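Local coordinates for phage terminase large subunit (PDB 7KS4), which probably drives viral DNA into empty capsids with ATP and cuts the genome with a separate nuclease domain, only the ATPase domain being present here, at residues G47-A52 with A78-G83; S53-F58 with W178-S183; R84-V89 with L103-L108. All coordinates share one frame; numbering follows the deposited sequence.

Contact 1 of 3, residues G47-A52 with A78-G83; sequences GKSEAA and AEIIFG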
ATOM      1  N   GLY A  47       2.456   4.478   9.634  1.00 53.69           N
ATOM      2  CA  GLY A  47       3.240   3.407   9.052  1.00 59.15           C
ATOM      3  C   GLY A  47       2.712   2.883   7.732  1.00 59.36           C
ATOM      4  O   GLY A  47       3.136   1.803   7.302  1.00 62.93           O
ATOM      5  N   LYS A  48       1.811   3.629   7.090  0.53 45.11           N
ATOM      6  CA  LYS A  48       1.206   3.215   5.828  0.53 43.80           C
ATOM      7  C   LYS A  48       2.267   2.901   4.776  0.53 43.06           C
ATOM      8  O   LYS A  48       2.234   1.844   4.136  0.53 41.41           O
ATOM      9  CB  LYS A  48       0.267   4.328   5.349  0.53 44.94           C
ATOM     10  CG  LYS A  48      -1.037   4.479   6.182  0.53 46.78           C
ATOM     11  CD  LYS A  48      -1.973   5.653   5.775  0.53 51.03           C
ATOM     12  CE  LYS A  48      -1.295   7.004   5.656  0.53 62.55           C
ATOM     13  NZ  LYS A  48      -0.856   7.519   6.974  0.53 65.79           N
ATOM     14  N   SER A  49       3.225   3.813   4.593  1.00 46.55           N
ATOM     15  CA  SER A  49       4.227   3.672   3.533  1.00 49.88           C
ATOM     16  C   SER A  49       5.099   2.449   3.759  1.00 46.89           C
ATOM     17  O   SER A  49       5.401   1.702   2.819  1.00 44.52           O
ATOM     18  CB  SER A  49       5.119   4.913   3.463  1.00 56.09           C
ATOM     19  OG  SER A  49       4.501   5.996   2.798  1.00 59.63           O
ATOM     20  N   GLU A  50       5.556   2.258   4.997  1.00 44.20           N
ATOM     21  CA  GLU A  50       6.457   1.153   5.290  1.00 41.48           C
ATOM     22  C   GLU A  50       5.769  -0.183   5.052  1.00 36.90           C
ATOM     23  O   GLU A  50       6.340  -1.088   4.427  1.00 34.79           O
ATOM     24  CB  GLU A  50       6.958   1.246   6.733  1.00 45.03           C
ATOM     25  CG  GLU A  50       8.202   0.421   6.993  1.00 47.54           C
ATOM     26  CD  GLU A  50       9.428   0.998   6.316  1.00 51.54           C
ATOM     27  OE1 GLU A  50       9.338   2.124   5.782  1.00 53.38           O
ATOM     28  OE2 GLU A  50      10.479   0.325   6.317  1.00 52.41           O
ATOM     29  N   ALA A  51       4.545  -0.327   5.562  1.00 37.69           N
ATOM     30  CA  ALA A  51       3.819  -1.584   5.416  1.00 36.94           C
ATOM     31  C   ALA A  51       3.564  -1.902   3.951  1.00 35.47           C
ATOM     32  O   ALA A  51       3.707  -3.054   3.521  1.00 35.31           O
ATOM     33  CB  ALA A  51       2.503  -1.515   6.186  1.00 37.96           C
ATOM     34  N   ALA A  52       3.182  -0.896   3.166  1.00 33.82           N
ATOM     35  CA  ALA A  52       2.966  -1.133   1.746  1.00 32.66           C
ATOM     36  C   ALA A  52       4.258  -1.566   1.062  1.00 31.12           C
ATOM     37  O   ALA A  52       4.244  -2.450   0.201  1.00 29.76           O
ATOM     38  CB  ALA A  52       2.400   0.119   1.082  1.00 34.49           C
ATOM     39  N   ALA A  78       4.393   9.098  -5.288  1.00 42.39           N
ATOM     40  CA  ALA A  78       4.640   7.697  -5.607  1.00 39.72           C
ATOM     41  C   ALA A  78       6.089   7.314  -5.348  1.00 40.67           C
ATOM     42  O   ALA A  78       6.368   6.154  -5.018  1.00 37.55           O
ATOM     43  CB  ALA A  78       4.276   7.422  -7.063  1.00 39.78           C
ATOM     44  N   GLU A  79       7.016   8.265  -5.497  1.00 46.99           N
ATOM     45  CA  GLU A  79       8.432   7.998  -5.264  1.00 49.58           C
ATOM     46  C   GLU A  79       8.709   7.561  -3.835  1.00 46.17           C
ATOM     47  O   GLU A  79       9.732   6.915  -3.585  1.00 44.21           O
ATOM     48  CB  GLU A  79       9.271   9.240  -5.576  1.00 58.67           C
ATOM     49  CG  GLU A  79       9.458   9.525  -7.058  1.00 65.37           C
ATOM     50  CD  GLU A  79      10.036  10.910  -7.322  1.00 74.03           C
ATOM     51  OE1 GLU A  79      10.698  11.466  -6.417  1.00 76.60           O
ATOM     52  OE2 GLU A  79       9.820  11.442  -8.434  1.00 78.46           O
ATOM     53  N   ILE A  80       7.835   7.907  -2.891  1.00 47.92           N
ATOM     54  CA  ILE A  80       8.091   7.575  -1.494  1.00 46.65           C
ATOM     55  C   ILE A  80       8.090   6.063  -1.312  1.00 43.15           C
ATOM     56  O   ILE A  80       9.098   5.467  -0.917  1.00 42.32           O
ATOM     57  CB  ILE A  80       7.063   8.256  -0.575  1.00 45.20           C
ATOM     58  CG1 ILE A  80       7.188   9.776  -0.697  1.00 49.55           C
ATOM     59  CG2 ILE A  80       7.275   7.825   0.879  1.00 44.21           C
ATOM     60  CD1 ILE A  80       6.105  10.539   0.021  1.00 51.38           C
ATOM     61  N   ILE A  81       6.960   5.419  -1.601  1.00 36.99           N
ATOM     62  CA  ILE A  81       6.902   3.969  -1.459  1.00 37.21           C
ATOM     63  C   ILE A  81       7.847   3.303  -2.451  1.00 36.90           C
ATOM     64  O   ILE A  81       8.563   2.358  -2.101  1.00 35.23           O
ATOM     65  CB  ILE A  81       5.454   3.472  -1.615  1.00 35.63           C
ATOM     66  CG1 ILE A  81       4.628   3.916  -0.406  1.00 37.83           C
ATOM     67  CG2 ILE A  81       5.407   1.948  -1.764  1.00 35.70           C
ATOM     68  CD1 ILE A  81       3.137   3.631  -0.531  1.00 36.36           C
ATOM     69  N   PHE A  82       7.877   3.785  -3.696  1.00 37.10           N
ATOM     70  CA  PHE A  82       8.765   3.188  -4.688  1.00 37.74           C
ATOM     71  C   PHE A  82      10.209   3.186  -4.203  1.00 38.68           C
ATOM     72  O   PHE A  82      10.905   2.171  -4.301  1.00 38.63           O
ATOM     73  CB  PHE A  82       8.662   3.919  -6.024  1.00 38.01           C
ATOM     74  CG  PHE A  82       9.495   3.291  -7.107  1.00 38.07           C
ATOM     75  CD1 PHE A  82      10.769   3.766  -7.386  1.00 40.06           C
ATOM     76  CD2 PHE A  82       9.022   2.201  -7.815  1.00 36.06           C
ATOM     77  CE1 PHE A  82      11.546   3.177  -8.371  1.00 39.23           C
ATOM     78  CE2 PHE A  82       9.792   1.610  -8.802  1.00 36.18           C
ATOM     79  CZ  PHE A  82      11.056   2.098  -9.078  1.00 37.56           C
ATOM     80  N   GLY A  83      10.675   4.318  -3.674  1.00 40.48           N
ATOM     81  CA  GLY A  83      12.054   4.400  -3.220  1.00 42.06           C
ATOM     82  C   GLY A  83      12.347   3.461  -2.066  1.00 42.03           C
ATOM     83  O   GLY A  83      13.444   2.908  -1.959  1.00 41.88           O
TER
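Ser49 and Ile81 meet where the helix that follows the P-loop passes the helix 75-92. Their CA atoms lie 5.7 Å apart. The short segments run in roughly the same direction, with an axis angle of 46° and a closest approach of 9.2 Å. The tight part is small and apolar. Ile81 carries CG1 anti to its carbonyl carbon (chi1 -70°), which sends the CG1-CD1 arm across to the helix 48-62. Its CD1 ends 3.9 Å from Ala52 CB. Its CG1 lies 3.8 Å from the OG of Ser49, one turn before Ala52. Ile81 also touches Asp154 and Ile70, so this side faces the central sheet.

The other side is looser. Ile80 is partly exposed and reaches over with one methyl, its CG2 being 3.8 Å from Ser49 OG. Glu50 turns away from the helix 75-92 at its CB, but its carboxylate bends back towards that helix.

Gly47 is the N-cap of the P-loop helix. At its phi of 92° a side chain would be jammed against the preceding carbonyl O, a backbone shape that calls for glycine. The N atoms of Gly47 and Ser49 donate hydrogen bonds to ADP, and Lys48 NZ forms a salt bridge with the nucleotide. Lys48 and Ser49 also belong to the magnesium site.

No hydrogen bond joins the two segments. Ser49 OG meets only hydrocarbon from 78-83. The chemistry implies a division of labour: isoleucine carbon borders the serine on one side, while its side chain, about 3 Å from the magnesium ion, serves the metal site.

Contact 2 of 3, residues S53-F58 with W178-S183; sequences SVEAVF and WALIIS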
ATOM      1  N   SER A  53       5.383  -0.942   1.417  1.00 30.17           N
ATOM      2  CA  SER A  53       6.646  -1.302   0.781  1.00 32.36           C
ATOM      3  C   SER A  53       7.017  -2.743   1.096  1.00 30.55           C
ATOM      4  O   SER A  53       7.489  -3.478   0.218  1.00 30.44           O
ATOM      5  CB  SER A  53       7.754  -0.338   1.217  1.00 36.78           C
ATOM      6  OG  SER A  53       8.223  -0.622   2.529  1.00 38.12           O
ATOM      7  N   VAL A  54       6.780  -3.180   2.336  1.00 30.63           N
ATOM      8  CA  VAL A  54       7.072  -4.564   2.705  1.00 29.83           C
ATOM      9  C   VAL A  54       6.236  -5.528   1.878  1.00 28.65           C
ATOM     10  O   VAL A  54       6.724  -6.582   1.451  1.00 26.79           O
ATOM     11  CB  VAL A  54       6.844  -4.774   4.211  1.00 31.93           C
ATOM     12  CG1 VAL A  54       6.963  -6.257   4.583  1.00 31.53           C
ATOM     13  CG2 VAL A  54       7.858  -3.947   4.998  1.00 32.65           C
ATOM     14  N   GLU A  55       4.957  -5.202   1.666  1.00 28.26           N
ATOM     15  CA  GLU A  55       4.098  -6.059   0.851  1.00 28.44           C
ATOM     16  C   GLU A  55       4.654  -6.214  -0.557  1.00 28.22           C
ATOM     17  O   GLU A  55       4.694  -7.324  -1.104  1.00 27.83           O
ATOM     18  CB  GLU A  55       2.677  -5.486   0.802  1.00 29.69           C
ATOM     19  CG  GLU A  55       1.932  -5.545   2.133  1.00 31.67           C
ATOM     20  CD  GLU A  55       1.299  -6.897   2.396  1.00 32.13           C
ATOM     21  OE1 GLU A  55       0.991  -7.617   1.424  1.00 31.45           O
ATOM     22  OE2 GLU A  55       1.116  -7.247   3.583  1.00 33.93           O
ATOM     23  N   ALA A  56       5.092  -5.110  -1.161  1.00 28.19           N
ATOM     24  CA  ALA A  56       5.650  -5.159  -2.510  1.00 27.99           C
ATOM     25  C   ALA A  56       6.927  -5.989  -2.556  1.00 28.17           C
ATOM     26  O   ALA A  56       7.108  -6.813  -3.459  1.00 27.59           O
ATOM     27  CB  ALA A  56       5.908  -3.742  -3.011  1.00 29.74           C
ATOM     28  N   VAL A  57       7.831  -5.782  -1.595  1.00 28.86           N
ATOM     29  CA  VAL A  57       9.074  -6.551  -1.569  1.00 28.63           C
ATOM     30  C   VAL A  57       8.771  -8.041  -1.537  1.00 28.36           C
ATOM     31  O   VAL A  57       9.361  -8.833  -2.283  1.00 28.37           O
ATOM     32  CB  VAL A  57       9.948  -6.145  -0.368  1.00 29.87           C
ATOM     33  CG1 VAL A  57      11.195  -7.025  -0.319  1.00 30.45           C
ATOM     34  CG2 VAL A  57      10.349  -4.685  -0.446  1.00 31.42           C
ATOM     35  N   PHE A  58       7.857  -8.449  -0.656  1.00 28.66           N
ATOM     36  CA  PHE A  58       7.524  -9.861  -0.534  1.00 28.62           C
ATOM     37  C   PHE A  58       7.040 -10.431  -1.865  1.00 29.20           C
ATOM     38  O   PHE A  58       7.506 -11.489  -2.310  1.00 30.33           O
ATOM     39  CB  PHE A  58       6.473 -10.050   0.555  1.00 28.99           C
ATOM     40  CG  PHE A  58       6.089 -11.480   0.769  1.00 30.72           C
ATOM     41  CD1 PHE A  58       6.963 -12.354   1.393  1.00 31.70           C
ATOM     42  CD2 PHE A  58       4.865 -11.953   0.334  1.00 31.78           C
ATOM     43  CE1 PHE A  58       6.620 -13.676   1.584  1.00 33.14           C
ATOM     44  CE2 PHE A  58       4.516 -13.272   0.524  1.00 33.91           C
ATOM     45  CZ  PHE A  58       5.396 -14.132   1.156  1.00 34.69           C
ATOM     46  N   TRP A 178      -4.531  -8.531  -5.906  1.00 28.65           N
ATOM     47  CA  TRP A 178      -4.977  -7.857  -4.701  1.00 28.57           C
ATOM     48  C   TRP A 178      -4.620  -6.381  -4.744  1.00 27.61           C
ATOM     49  O   TRP A 178      -3.744  -5.940  -5.491  1.00 26.50           O
ATOM     50  CB  TRP A 178      -4.401  -8.505  -3.436  1.00 27.17           C
ATOM     51  CG  TRP A 178      -2.891  -8.593  -3.291  1.00 27.21           C
ATOM     52  CD1 TRP A 178      -2.123  -9.713  -3.466  1.00 28.57           C
ATOM     53  CD2 TRP A 178      -1.990  -7.551  -2.883  1.00 27.40           C
ATOM     54  NE1 TRP A 178      -0.807  -9.432  -3.197  1.00 29.56           N
ATOM     55  CE2 TRP A 178      -0.696  -8.113  -2.838  1.00 28.92           C
ATOM     56  CE3 TRP A 178      -2.148  -6.197  -2.558  1.00 27.10           C
ATOM     57  CZ2 TRP A 178       0.428  -7.368  -2.505  1.00 28.34           C
ATOM     58  CZ3 TRP A 178      -1.035  -5.462  -2.219  1.00 28.28           C
ATOM     59  CH2 TRP A 178       0.242  -6.050  -2.188  1.00 28.49           C
ATOM     60  N   ALA A 179      -5.348  -5.615  -3.938  1.00 25.67           N
ATOM     61  CA  ALA A 179      -5.167  -4.180  -3.848  1.00 25.35           C
ATOM     62  C   ALA A 179      -5.039  -3.821  -2.385  1.00 24.89           C
ATOM     63  O   ALA A 179      -5.817  -4.310  -1.556  1.00 26.04           O
ATOM     64  CB  ALA A 179      -6.336  -3.416  -4.469  1.00 26.34           C
ATOM     65  N   LEU A 180      -4.055  -2.985  -2.081  1.00 24.61           N
ATOM     66  CA  LEU A 180      -3.915  -2.334  -0.786  1.00 26.21           C
ATOM     67  C   LEU A 180      -4.176  -0.845  -0.995  1.00 25.72           C
ATOM     68  O   LEU A 180      -3.385  -0.156  -1.642  1.00 24.67           O
ATOM     69  CB  LEU A 180      -2.530  -2.592  -0.203  1.00 25.98           C
ATOM     70  CG  LEU A 180      -2.201  -1.907   1.116  1.00 25.98           C
ATOM     71  CD1 LEU A 180      -3.192  -2.281   2.216  1.00 26.81           C
ATOM     72  CD2 LEU A 180      -0.771  -2.275   1.504  1.00 25.76           C
ATOM     73  N   ILE A 181      -5.287  -0.362  -0.447  1.00 24.65           N
ATOM     74  CA  ILE A 181      -5.810   0.976  -0.706  1.00 26.50           C
ATOM     75  C   ILE A 181      -5.681   1.750   0.592  1.00 26.61           C
ATOM     76  O   ILE A 181      -6.417   1.491   1.550  1.00 27.94           O
ATOM     77  CB  ILE A 181      -7.263   0.917  -1.192  1.00 26.34           C
ATOM     78  CG1 ILE A 181      -7.342   0.024  -2.438  1.00 25.96           C
ATOM     79  CG2 ILE A 181      -7.811   2.315  -1.478  1.00 27.23           C
ATOM     80  CD1 ILE A 181      -8.762  -0.309  -2.869  1.00 27.90           C
ATOM     81  N   ILE A 182      -4.766   2.708   0.623  1.00 28.46           N
ATOM     82  CA  ILE A 182      -4.354   3.359   1.861  0.63 30.40           C
ATOM     83  C   ILE A 182      -4.464   4.866   1.682  1.00 30.93           C
ATOM     84  O   ILE A 182      -4.115   5.407   0.629  1.00 32.46           O
ATOM     85  CB  ILE A 182      -2.918   2.954   2.273  0.63 31.14           C
ATOM     86  CG1 ILE A 182      -1.901   3.365   1.208  0.63 32.52           C
ATOM     87  CG2 ILE A 182      -2.853   1.459   2.489  0.63 31.54           C
ATOM     88  CD1 ILE A 182      -0.463   2.958   1.516  0.63 34.33           C
ATOM     89  N   SER A 183      -4.958   5.547   2.713  1.00 31.04           N
ATOM     90  CA  SER A 183      -5.100   6.994   2.611  1.00 30.35           C
ATOM     91  C   SER A 183      -5.440   7.596   3.963  1.00 30.26           C
ATOM     92  O   SER A 183      -6.017   6.933   4.828  1.00 30.21           O
ATOM     93  CB  SER A 183      -6.202   7.372   1.609  1.00 31.45           C
ATOM     94  OG  SER A 183      -6.141   8.746   1.260  1.00 32.57           O
TER
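Glu55 reaches from the P-loop helix towards Trp178 and Leu180 on the strand 178-183. This is the helix-on-sheet packing of the P-loop NTPase fold, here of the ASCE class. Trp178 and Leu180 are two apart on the strand, and both direct their CB towards the helix.

Glu55 does not extend straight. Its CG is anti to the carbonyl carbon, and the chain then bends at chi2 (-82°). The bend brings the carboxylate back beside the indole. Glu55 CB lies 3.9 Å from Trp178 CH2, approaching the ring at a slant. The carboxylate and ring planes are perpendicular. Glu55 OE1 is 4.0 Å from both CZ2 and CH2 of Trp178, a contact without a hydrogen bond.

The polar partners of this buried carboxylate lie elsewhere. OE1 forms a salt bridge with Arg38, and OE2 is hydrogen-bonded to His31. The nearby positive charge of Arg38 would probably favour the ionised carboxylate.

With CG of Trp178 between the backbone N and the carbonyl carbon (chi1 58°), the indole reaches out towards the helix 48-62 and leans towards Leu180, whose N sits at the ring edge, in plane. Arg38 makes a cation-pi contact with the indole, and NE1 is hydrogen-bonded to Glu59 on the helix 48-62. Leu180 adds a looser touch: its CD2 methyl stops 4.3 Å from Glu55 CG.

Contact 3 of 3, residues R84-V89 with L103-L108; sequences RVVEKV and LQRRRL. With SO4 (sulfate ion), chain C.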
ATOM      1  N   ARG A  84      11.372   3.272  -1.180  1.00 42.83           N
ATOM      2  CA  ARG A  84      11.567   2.350  -0.071  1.00 43.99           C
ATOM      3  C   ARG A  84      11.593   0.907  -0.550  1.00 40.81           C
ATOM      4  O   ARG A  84      12.361   0.089  -0.029  1.00 40.14           O
ATOM      5  CB  ARG A  84      10.475   2.549   0.967  1.00 46.43           C
ATOM      6  CG  ARG A  84      10.524   3.915   1.581  1.00 51.02           C
ATOM      7  CD  ARG A  84       9.462   4.074   2.613  1.00 54.77           C
ATOM      8  NE  ARG A  84       9.378   5.455   3.070  1.00 60.46           N
ATOM      9  CZ  ARG A  84       8.910   5.817   4.255  1.00 65.68           C
ATOM     10  NH1 ARG A  84       8.497   4.887   5.101  1.00 66.20           N
ATOM     11  NH2 ARG A  84       8.867   7.098   4.591  1.00 69.90           N
ATOM     12  N   VAL A  85      10.767   0.572  -1.541  1.00 35.68           N
ATOM     13  CA  VAL A  85      10.825  -0.769  -2.116  1.00 34.29           C
ATOM     14  C   VAL A  85      12.195  -1.008  -2.737  1.00 34.17           C
ATOM     15  O   VAL A  85      12.789  -2.078  -2.572  1.00 32.52           O
ATOM     16  CB  VAL A  85       9.691  -0.964  -3.138  1.00 32.78           C
ATOM     17  CG1 VAL A  85       9.808  -2.314  -3.822  1.00 31.43           C
ATOM     18  CG2 VAL A  85       8.322  -0.849  -2.446  1.00 32.84           C
ATOM     19  N   VAL A  86      12.720  -0.010  -3.452  1.00 37.17           N
ATOM     20  CA  VAL A  86      14.037  -0.136  -4.073  1.00 39.32           C
ATOM     21  C   VAL A  86      15.089  -0.500  -3.030  1.00 40.08           C
ATOM     22  O   VAL A  86      15.797  -1.505  -3.169  1.00 38.51           O
ATOM     23  CB  VAL A  86      14.414   1.157  -4.816  1.00 42.42           C
ATOM     24  CG1 VAL A  86      15.867   1.101  -5.291  1.00 44.33           C
ATOM     25  CG2 VAL A  86      13.487   1.373  -6.004  1.00 41.78           C
ATOM     26  N   GLU A  87      15.225   0.322  -1.983  1.00 42.56           N
ATOM     27  CA  GLU A  87      16.243   0.049  -0.966  1.00 44.20           C
ATOM     28  C   GLU A  87      16.116  -1.375  -0.444  1.00 42.72           C
ATOM     29  O   GLU A  87      17.107  -2.114  -0.358  1.00 40.08           O
ATOM     30  CB  GLU A  87      16.138   1.042   0.198  1.00 47.96           C
ATOM     31  CG  GLU A  87      17.287   0.936   1.221  1.00 52.30           C
ATOM     32  CD  GLU A  87      17.112  -0.202   2.227  1.00 52.72           C
ATOM     33  OE1 GLU A  87      15.953  -0.524   2.571  1.00 52.53           O
ATOM     34  OE2 GLU A  87      18.135  -0.774   2.674  1.00 52.97           O
ATOM     35  N   LYS A  88      14.893  -1.775  -0.086  1.00 39.39           N
ATOM     36  CA  LYS A  88      14.684  -3.088   0.513  1.00 39.19           C
ATOM     37  C   LYS A  88      14.988  -4.202  -0.479  1.00 36.46           C
ATOM     38  O   LYS A  88      15.596  -5.214  -0.112  1.00 36.61           O
ATOM     39  CB  LYS A  88      13.246  -3.209   1.022  1.00 38.70           C
ATOM     40  CG  LYS A  88      12.916  -2.234   2.135  1.00 41.29           C
ATOM     41  CD  LYS A  88      11.458  -2.343   2.571  1.00 40.93           C
ATOM     42  CE  LYS A  88      11.247  -1.706   3.934  1.00 45.41           C
ATOM     43  NZ  LYS A  88      11.812  -0.341   4.002  1.00 48.17           N
ATOM     44  N   VAL A  89      14.558  -4.041  -1.730  1.00 33.59           N
ATOM     45  CA  VAL A  89      14.773  -5.073  -2.740  1.00 32.91           C
ATOM     46  C   VAL A  89      16.258  -5.205  -3.058  1.00 33.25           C
ATOM     47  O   VAL A  89      16.786  -6.314  -3.185  1.00 31.29           O
ATOM     48  CB  VAL A  89      13.947  -4.750  -4.001  1.00 32.70           C
ATOM     49  CG1 VAL A  89      14.461  -5.516  -5.219  1.00 32.81           C
ATOM     50  CG2 VAL A  89      12.473  -5.063  -3.771  1.00 31.30           C
ATOM     51  N   LEU A 103      17.290  -1.520 -12.053  1.00 45.80           N
ATOM     52  CA  LEU A 103      16.567  -0.325 -11.648  1.00 48.10           C
ATOM     53  C   LEU A 103      16.628   0.722 -12.748  1.00 53.68           C
ATOM     54  O   LEU A 103      17.675   0.929 -13.369  1.00 52.80           O
ATOM     55  CB  LEU A 103      17.150   0.257 -10.355  1.00 49.18           C
ATOM     56  CG  LEU A 103      16.583   1.592  -9.870  1.00 51.91           C
ATOM     57  CD1 LEU A 103      15.063   1.521  -9.684  1.00 50.31           C
ATOM     58  CD2 LEU A 103      17.261   1.970  -8.572  1.00 53.16           C
ATOM     59  N   GLN A 104      15.497   1.382 -12.978  1.00 60.62           N
ATOM     60  CA  GLN A 104      15.408   2.540 -13.865  1.00 66.90           C
ATOM     61  C   GLN A 104      14.751   3.636 -13.034  1.00 68.49           C
ATOM     62  O   GLN A 104      13.525   3.774 -13.041  1.00 68.28           O
ATOM     63  CB  GLN A 104      14.624   2.207 -15.122  1.00 67.05           C
ATOM     64  CG  GLN A 104      15.218   1.055 -15.912  1.00 66.84           C
ATOM     65  CD  GLN A 104      14.297   0.559 -17.001  1.00 67.69           C
ATOM     66  OE1 GLN A 104      13.199   1.082 -17.184  1.00 68.15           O
ATOM     67  NE2 GLN A 104      14.737  -0.459 -17.733  1.00 68.08           N
ATOM     68  N   ARG A 105      15.569   4.387 -12.291  1.00 69.02           N
ATOM     69  CA  ARG A 105      15.024   5.354 -11.342  1.00 72.25           C
ATOM     70  C   ARG A 105      14.178   6.400 -12.051  1.00 75.65           C
ATOM     71  O   ARG A 105      13.115   6.791 -11.553  1.00 73.04           O
ATOM     72  CB  ARG A 105      16.150   6.026 -10.553  1.00 77.36           C
ATOM     73  CG  ARG A 105      16.605   5.236  -9.335  1.00 79.42           C
ATOM     74  CD  ARG A 105      17.541   6.038  -8.429  1.00 85.57           C
ATOM     75  NE  ARG A 105      18.397   5.167  -7.623  1.00 87.02           N
ATOM     76  CZ  ARG A 105      18.051   4.614  -6.460  1.00 87.52           C
ATOM     77  NH1 ARG A 105      16.850   4.832  -5.935  1.00 87.36           N
ATOM     78  NH2 ARG A 105      18.913   3.833  -5.819  1.00 87.68           N
ATOM     79  N   ARG A 106      14.628   6.860 -13.220  1.00 85.40           N
ATOM     80  CA  ARG A 106      13.894   7.903 -13.927  1.00 90.06           C
ATOM     81  C   ARG A 106      12.493   7.433 -14.301  1.00 85.35           C
ATOM     82  O   ARG A 106      11.520   8.184 -14.163  1.00 87.99           O
ATOM     83  CB  ARG A 106      14.676   8.339 -15.169  1.00 96.67           C
ATOM     84  CG  ARG A 106      16.104   8.794 -14.866  1.00100.48           C
ATOM     85  CD  ARG A 106      16.731   9.555 -16.030  1.00105.93           C
ATOM     86  NE  ARG A 106      17.291   8.671 -17.050  1.00107.26           N
ATOM     87  CZ  ARG A 106      18.535   8.194 -17.042  1.00109.27           C
ATOM     88  NH1 ARG A 106      19.373   8.503 -16.061  1.00110.54           N
ATOM     89  NH2 ARG A 106      18.944   7.399 -18.022  1.00109.66           N
ATOM     90  N   ARG A 107      12.366   6.191 -14.760  1.00 72.63           N
ATOM     91  CA  ARG A 107      11.081   5.647 -15.177  1.00 68.70           C
ATOM     92  C   ARG A 107      10.336   4.937 -14.049  1.00 61.92           C
ATOM     93  O   ARG A 107       9.316   4.291 -14.315  1.00 60.17           O
ATOM     94  CB  ARG A 107      11.278   4.680 -16.347  1.00 71.78           C
ATOM     95  CG  ARG A 107      11.634   5.369 -17.650  1.00 78.82           C
ATOM     96  CD  ARG A 107      11.738   4.380 -18.796  1.00 82.27           C
ATOM     97  NE  ARG A 107      13.039   3.718 -18.833  1.00 84.12           N
ATOM     98  CZ  ARG A 107      13.430   2.894 -19.801  1.00 87.03           C
ATOM     99  NH1 ARG A 107      12.621   2.625 -20.819  1.00 89.37           N
ATOM    100  NH2 ARG A 107      14.634   2.341 -19.754  1.00 87.47           N
ATOM    101  N   LEU A 108      10.804   5.058 -12.810  1.00 55.74           N
ATOM    102  CA  LEU A 108      10.206   4.380 -11.661  1.00 52.50           C
ATOM    103  C   LEU A 108       9.859   2.935 -12.011  1.00 49.90           C
ATOM    104  O   LEU A 108       8.719   2.485 -11.888  1.00 49.11           O
ATOM    105  CB  LEU A 108       8.968   5.123 -11.156  1.00 51.59           C
ATOM    106  CG  LEU A 108       9.141   6.557 -10.646  1.00 52.25           C
ATOM    107  CD1 LEU A 108       7.815   7.066 -10.115  1.00 50.30           C
ATOM    108  CD2 LEU A 108      10.224   6.656  -9.573  1.00 50.91           C
TER
HETATM  109  S   SO4 C 302      16.058   5.306 -16.829  0.99 91.12           S
HETATM  110  O1  SO4 C 302      16.082   6.609 -17.488  0.99 90.45           O
HETATM  111  O2  SO4 C 302      17.371   4.677 -16.948  0.99 90.55           O
HETATM  112  O3  SO4 C 302      15.735   5.484 -15.414  0.99 90.75           O
HETATM  113  O4  SO4 C 302      15.057   4.466 -17.482  0.99 90.63           O
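An arginine guanidinium lies beside two apolar side chains here: Arg105 meets Val86 and has a methyl of its own segment's Leu103 over one face. Arg105 is extended from CG to NE, which carries its exposed end back towards the helix. Its NH1 comes within 3.9 Å of Val86 CG1, at an oblique approach. Leu103 CD2 sits over the centre of the guanidinium, 3.4 Å above the plane.

Val86 and Leu103 form the apolar part of the contact. Their side chains cross at about a right angle. Val86 CG1 is 3.7 Å from Leu103 CD2, and Val86 CG2 is 4.0 Å from Leu103 CD1. No hydrogen bond links the segments.

Residues Arg105 to Leu108 form a type I beta turn. A sulfate, probably from the crystallisation liquor, sits beside it. Arg107 NE lies 2.5 Å from sulfate O4, shorter than expected for a hydrogen bond. Arg106 is poorly ordered and also comes too close, so the details of the sulfate site are doubtful.

The turn joins the strand 99-104, outermost in the sheet within this chain, to its antiparallel neighbour 109-115. The helix 75-92 lies against this end of the sheet, with Val85 and Val89 on Leu110.

Overall arrangement
The helix 48-62 supplies one side of contacts 1 and 2, whose centres are 8 Å apart. They meet where Ala52 CA lies 3.9 Å from Leu180 CD2. The helix 75-92 likewise serves contacts 1 and 3, centred 11 Å apart. Two salt bridges tie these together: Glu50 OE2 to Lys88 NZ at 2.8 Å, and Glu50 OE1 to Arg84 NH1 at 3.0 Å. Contacts 2 and 3 are 15 Å apart at their centres but touch through Ala56 CB and Val85 CG2, 3.8 Å apart. Contact 1 holds Gly47, Lys48, Ser49 and Glu50 of the ADP pocket, and contact 3 holds Arg84. Lys48 and Ser49 also serve magnesium. The Leu180 side chain is about 10 Å from that ion.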